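Local atomic coordinates of kappa-carrageenase (PDB entry 1DYP), a protein that cleaves kappa-carrageenan from within its chains, hydrolysing the beta-1,4 linkages between D-galactose 4-sulfate and 3,6-anhydro-D-galactose. Residues Gln16-Asp21 with Ser91-Asn96; Ser136-Val141 with Arg223-Thr228. The protein carries 1 engineered substitution. One frame throughout, in Å; residues are numbered along the deposited sequence.

In the fold
Both contacts lie in the catalytic domain, a family 16 beta-sandwich, with centres 11 Å apart. They follow one another along the chain: interaction 1 closes at N96, before interaction 2 opens at S136. Strands 75-95 and 225-233 are antiparallel neighbours and bring the two together, with T94 OG1 and S91 O probably hydrogen-bonded to Q224 OE1 and N226 ND2. Strand 113-120 then separates 225-233 from 133-139, which bears the nucleophile E137. Interaction 1 is the more peripheral, its centre about 14 Å from that of the chain; the centre of interaction 2 lies about 7 Å from it, and includes the catalytic strand, against which M225 packs.

Interaction 1 (Gln16-Asp21 with Ser91-Asn96); sequences QAKRSD and SRATGN
The loop that follows strand 13-15, with a short 3-10 turn at A17-K18, rests K18 and R19 against the end of strand 75-95, where S91, A93 and G95 receive them. K18 makes its contact with the root of its side chain: CB lies 3.6 Å from A93 CB, and the extended chain beyond CG runs away from the strand. R19 does more. Its CG packs 3.7 Å from S91 OG, and a bend at chi3 (-70°) turns NE off the line of the chain. T94 O stands 3.9 Å above the guanidinium plane of R19, over its centre, and G95, with no side chain in the way, lets R19 NH1 approach its CA to 3.3 Å.

At R92 and A93 strand 75-95 of the beta-sandwich turns a corner, then continues weakly bonded through T94 and G95 toward strand 98-105. S91 OG donates a 2.7 Å hydrogen bond to A93 O across this corner, and L227 N of the adjoining strand 225-233 also bonds to that hydroxyl. Two waters bridge the segments. One donates to K18 O at 2.7 Å and accepts from A93 N; the other accepts from both R19 NH2 and N96 N, each 2.9 Å away. Within the loop, Q16 O is gripped from opposite faces of its carbonyl plane by R19 N and S20 OG.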
loop_
_atom_site.group_PDB
_atom_site.type_symbol
_atom_site.label_atom_id
_atom_site.label_comp_id
_atom_site.label_asym_id
_atom_site.label_seq_id
_atom_site.Cartn_x
_atom_site.Cartn_y
_atom_site.Cartn_z
ATOM N N GLN A 16 -1.193 0.816 -18.987
ATOM C CA GLN A 16 -1.161 -0.618 -18.746
ATOM C C GLN A 16 -2.556 -0.991 -18.255
ATOM O O GLN A 16 -2.882 -0.832 -17.082
ATOM C CB GLN A 16 -0.102 -0.947 -17.695
ATOM C CG GLN A 16 1.282 -0.412 -18.047
ATOM C CD GLN A 16 1.838 -1.013 -19.329
ATOM O OE1 GLN A 16 2.181 -2.191 -19.374
ATOM N NE2 GLN A 16 1.926 -0.202 -20.378
ATOM N N ALA A 17 -3.379 -1.474 -19.179
ATOM C CA ALA A 17 -4.759 -1.840 -18.883
ATOM C C ALA A 17 -4.954 -2.713 -17.650
ATOM O O ALA A 17 -5.872 -2.486 -16.862
ATOM C CB ALA A 17 -5.378 -2.526 -20.101
ATOM N N LYS A 18 -4.089 -3.707 -17.480
ATOM C CA LYS A 18 -4.202 -4.633 -16.362
ATOM C C LYS A 18 -3.912 -4.047 -14.985
ATOM O O LYS A 18 -4.177 -4.686 -13.971
ATOM C CB LYS A 18 -3.305 -5.848 -16.604
ATOM C CG LYS A 18 -3.688 -6.639 -17.839
ATOM C CD LYS A 18 -2.874 -7.918 -17.945
ATOM C CE LYS A 18 -3.243 -8.700 -19.202
ATOM N NZ LYS A 18 -2.499 -9.990 -19.296
ATOM N N ARG A 19 -3.360 -2.842 -14.945
ATOM C CA ARG A 19 -3.081 -2.206 -13.665
ATOM C C ARG A 19 -3.670 -0.803 -13.638
ATOM O O ARG A 19 -3.174 0.092 -12.952
ATOM C CB ARG A 19 -1.573 -2.181 -13.399
ATOM C CG ARG A 19 -1.013 -3.545 -12.997
ATOM C CD ARG A 19 0.488 -3.486 -12.751
ATOM N NE ARG A 19 1.220 -3.286 -13.995
ATOM C CZ ARG A 19 2.448 -2.784 -14.077
ATOM N NH1 ARG A 19 3.100 -2.422 -12.979
ATOM N NH2 ARG A 19 3.016 -2.630 -15.262
ATOM N N SER A 20 -4.749 -0.629 -14.396
ATOM C CA SER A 20 -5.446 0.646 -14.484
ATOM C C SER A 20 -6.944 0.390 -14.406
ATOM O O SER A 20 -7.444 -0.581 -14.975
ATOM C CB SER A 20 -5.109 1.346 -15.805
ATOM O OG SER A 20 -3.714 1.586 -15.912
ATOM N N ASP A 21 -7.659 1.255 -13.698
ATOM C CA ASP A 21 -9.100 1.096 -13.564
ATOM C C ASP A 21 -9.718 2.435 -13.174
ATOM O O ASP A 21 -9.200 3.126 -12.303
ATOM C CB ASP A 21 -9.414 0.051 -12.487
ATOM C CG ASP A 21 -10.765 -0.623 -12.690
ATOM O OD1 ASP A 21 -11.742 0.065 -13.056
ATOM O OD2 ASP A 21 -10.853 -1.847 -12.471
ATOM N N SER A 91 -3.808 -6.030 -7.883
ATOM C CA SER A 91 -3.785 -6.408 -9.290
ATOM C C SER A 91 -3.197 -7.795 -9.463
ATOM O O SER A 91 -2.225 -8.157 -8.801
ATOM C CB SER A 91 -2.983 -5.399 -10.126
ATOM O OG SER A 91 -1.585 -5.512 -9.906
ATOM N N ARG A 92 -3.800 -8.580 -10.346
ATOM C CA ARG A 92 -3.290 -9.916 -10.592
ATOM C C ARG A 92 -2.016 -9.787 -11.420
ATOM O O ARG A 92 -1.085 -10.581 -11.274
ATOM C CB ARG A 92 -4.342 -10.761 -11.311
ATOM C CG ARG A 92 -5.583 -10.998 -10.455
ATOM C CD ARG A 92 -6.606 -11.871 -11.160
ATOM N NE ARG A 92 -7.887 -11.891 -10.454
ATOM C CZ ARG A 92 -8.099 -12.502 -9.292
ATOM N NH1 ARG A 92 -7.117 -13.156 -8.690
ATOM N NH2 ARG A 92 -9.299 -12.455 -8.729
ATOM N N ALA A 93 -1.973 -8.769 -12.274
ATOM C CA ALA A 93 -0.804 -8.516 -13.107
ATOM C C ALA A 93 0.291 -7.862 -12.270
ATOM O O ALA A 93 0.013 -7.210 -11.261
ATOM C CB ALA A 93 -1.178 -7.611 -14.271
ATOM N N THR A 94 1.537 -8.035 -12.696
ATOM C CA THR A 94 2.669 -7.463 -11.983
ATOM C C THR A 94 3.504 -6.592 -12.904
ATOM O O THR A 94 3.341 -6.615 -14.124
ATOM C CB THR A 94 3.601 -8.554 -11.412
ATOM O OG1 THR A 94 4.223 -9.262 -12.492
ATOM C CG2 THR A 94 2.822 -9.531 -10.544
ATOM N N GLY A 95 4.402 -5.821 -12.303
ATOM C CA GLY A 95 5.280 -4.962 -13.071
ATOM C C GLY A 95 6.231 -4.240 -12.141
ATOM O O GLY A 95 6.263 -4.515 -10.939
ATOM N N ASN A 96 7.024 -3.332 -12.695
ATOM C CA ASN A 96 7.950 -2.561 -11.882
ATOM C C ASN A 96 8.082 -1.125 -12.365
ATOM O O ASN A 96 7.525 -0.214 -11.760
ATOM C CB ASN A 96 9.338 -3.231 -11.802
ATOM C CG ASN A 96 9.808 -3.811 -13.127
ATOM O OD1 ASN A 96 9.475 -3.314 -14.200
ATOM N ND2 ASN A 96 10.612 -4.869 -13.047
HETATM O O HOH W 1 -4.407 -7.238 -13.134
HETATM O O HOH W 2 5.871 -2.192 -15.137
#

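Interaction 2 (Ser136-Val141 with Arg223-Thr228); sequences SEIDVV and RQMNLT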
loop_
_atom_site.group_PDB
_atom_site.type_symbol
_atom_site.label_atom_id
_atom_site.label_comp_id
_atom_site.label_asym_id
_atom_site.label_seq_id
_atom_site.Cartn_x
_atom_site.Cartn_y
_atom_site.Cartn_z
ATOM N N SER A 136 10.460 -6.867 -2.728
ATOM C CA SER A 136 10.443 -5.452 -3.090
ATOM C C SER A 136 9.049 -4.885 -2.852
ATOM O O SER A 136 8.051 -5.479 -3.259
ATOM C CB SER A 136 10.799 -5.257 -4.566
ATOM O OG SER A 136 12.108 -5.709 -4.860
ATOM N N GLU A 137 8.988 -3.730 -2.200
ATOM C CA GLU A 137 7.717 -3.074 -1.926
ATOM C C GLU A 137 7.868 -1.572 -2.079
ATOM O O GLU A 137 8.739 -0.964 -1.458
ATOM C CB GLU A 137 7.249 -3.378 -0.500
ATOM C CG GLU A 137 5.936 -2.694 -0.114
ATOM C CD GLU A 137 5.606 -2.850 1.360
ATOM O OE1 GLU A 137 6.008 -3.873 1.952
ATOM O OE2 GLU A 137 4.933 -1.962 1.927
ATOM N N ILE A 138 7.035 -0.981 -2.926
ATOM C CA ILE A 138 7.053 0.462 -3.117
ATOM C C ILE A 138 5.711 0.986 -2.633
ATOM O O ILE A 138 4.660 0.586 -3.130
ATOM C CB ILE A 138 7.237 0.863 -4.596
ATOM C CG1 ILE A 138 8.605 0.397 -5.100
ATOM C CG2 ILE A 138 7.127 2.387 -4.726
ATOM C CD1 ILE A 138 8.896 0.755 -6.556
ATOM N N ASP A 139 5.749 1.868 -1.644
ATOM C CA ASP A 139 4.523 2.434 -1.102
ATOM C C ASP A 139 4.336 3.817 -1.706
ATOM O O ASP A 139 5.047 4.756 -1.352
ATOM C CB ASP A 139 4.638 2.500 0.415
ATOM C CG ASP A 139 4.999 1.160 1.008
ATOM O OD1 ASP A 139 4.170 0.231 0.906
ATOM O OD2 ASP A 139 6.117 1.027 1.546
ATOM N N VAL A 140 3.388 3.938 -2.632
ATOM C CA VAL A 140 3.146 5.224 -3.280
ATOM C C VAL A 140 2.731 6.217 -2.209
ATOM O O VAL A 140 3.204 7.352 -2.175
ATOM C CB VAL A 140 2.059 5.109 -4.354
ATOM C CG1 VAL A 140 1.897 6.447 -5.068
ATOM C CG2 VAL A 140 2.436 4.018 -5.347
ATOM N N VAL A 141 1.838 5.779 -1.333
ATOM C CA VAL A 141 1.413 6.603 -0.217
ATOM C C VAL A 141 0.728 5.760 0.844
ATOM O O VAL A 141 0.056 4.774 0.543
ATOM C CB VAL A 141 0.437 7.743 -0.637
ATOM C CG1 VAL A 141 -0.887 7.166 -1.127
ATOM C CG2 VAL A 141 0.198 8.670 0.548
ATOM N N ARG A 223 11.991 -5.987 -8.612
ATOM C CA ARG A 223 11.190 -7.201 -8.694
ATOM C C ARG A 223 9.799 -6.902 -9.234
ATOM O O ARG A 223 9.375 -5.747 -9.285
ATOM C CB ARG A 223 11.062 -7.857 -7.315
ATOM C CG ARG A 223 12.329 -8.535 -6.828
ATOM C CD ARG A 223 12.158 -9.085 -5.423
ATOM N NE ARG A 223 11.094 -10.084 -5.335
ATOM C CZ ARG A 223 11.174 -11.321 -5.815
ATOM N NH1 ARG A 223 12.276 -11.733 -6.430
ATOM N NH2 ARG A 223 10.151 -12.153 -5.670
ATOM N N GLN A 224 9.103 -7.957 -9.649
ATOM C CA GLN A 224 7.747 -7.842 -10.165
ATOM C C GLN A 224 6.827 -7.612 -8.975
ATOM O O GLN A 224 6.813 -8.406 -8.031
ATOM C CB GLN A 224 7.357 -9.132 -10.884
ATOM C CG GLN A 224 8.062 -9.339 -12.210
ATOM C CD GLN A 224 7.653 -8.305 -13.232
ATOM O OE1 GLN A 224 6.462 -8.060 -13.437
ATOM N NE2 GLN A 224 8.632 -7.689 -13.881
HETATM N N MSE A 225 6.055 -6.533 -9.022
HETATM C CA MSE A 225 5.169 -6.198 -7.917
HETATM C C MSE A 225 3.717 -6.019 -8.340
HETATM O O MSE A 225 3.433 -5.506 -9.421
HETATM C CB MSE A 225 5.672 -4.918 -7.244
HETATM C CG MSE A 225 7.123 -5.017 -6.781
HETATM SE SE MSE A 225 7.901 -3.331 -6.224
HETATM C CE MSE A 225 8.425 -2.687 -7.964
ATOM N N ASN A 226 2.808 -6.463 -7.475
ATOM C CA ASN A 226 1.372 -6.340 -7.720
ATOM C C ASN A 226 0.900 -4.997 -7.192
ATOM O O ASN A 226 1.158 -4.656 -6.039
ATOM C CB ASN A 226 0.592 -7.453 -7.011
ATOM C CG ASN A 226 0.978 -8.831 -7.492
ATOM O OD1 ASN A 226 2.026 -9.364 -7.116
ATOM N ND2 ASN A 226 0.139 -9.416 -8.341
ATOM N N LEU A 227 0.208 -4.240 -8.037
ATOM C CA LEU A 227 -0.295 -2.925 -7.651
ATOM C C LEU A 227 -1.471 -3.112 -6.704
ATOM O O LEU A 227 -2.431 -3.817 -7.020
ATOM C CB LEU A 227 -0.727 -2.150 -8.888
ATOM C CG LEU A 227 -0.952 -0.658 -8.656
ATOM C CD1 LEU A 227 0.319 -0.017 -8.094
ATOM C CD2 LEU A 227 -1.346 -0.017 -9.978
ATOM N N THR A 228 -1.407 -2.449 -5.555
ATOM C CA THR A 228 -2.433 -2.625 -4.541
ATOM C C THR A 228 -3.016 -1.366 -3.907
ATOM O O THR A 228 -2.323 -0.379 -3.680
ATOM C CB THR A 228 -1.863 -3.516 -3.414
ATOM O OG1 THR A 228 -1.212 -4.652 -3.998
ATOM C CG2 THR A 228 -2.959 -3.996 -2.480
#
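S136 and I138 of strand 136-139 meet M225, a selenomethionine of strand 225-228, and R223 just ahead of it; the short strand axes, inclined by 26°, have a closest approach of 8.0 Å, and strand 113-120 pairs with both strands. The apolar contact belongs to M225: its CE touches I138 CD1 at 3.7 Å, the two side chains crossing at about a right angle, and its SE lies 3.9 Å from S136 CB. Packing around the S136 hydroxyl is mixed: the aliphatic stem of R223 wraps OG, with CD 3.4 Å away, and OG bonds to Y220 O. Polar bonds go to neighbours: R223 NE and S136 N both bond to S121 OG, and R223 NH2 to T122 O. An alanine in place of R223 would probably leave T122 O and S121 OG without these donors and open a gap where CG and CD now lie beside the S136 hydroxyl. The E137 side chain starts away from strand 225-228, with OE1 hydrogen-bonded to Y135 OH and OE2 2.5 Å from D139 OD1. A classic beta bulge at V140 and V141 precedes the proton donor E142. R223 and M225 thus meet one side of the strand while the acids E137 and D139 lie on the other, consistent with packed and catalytic sides.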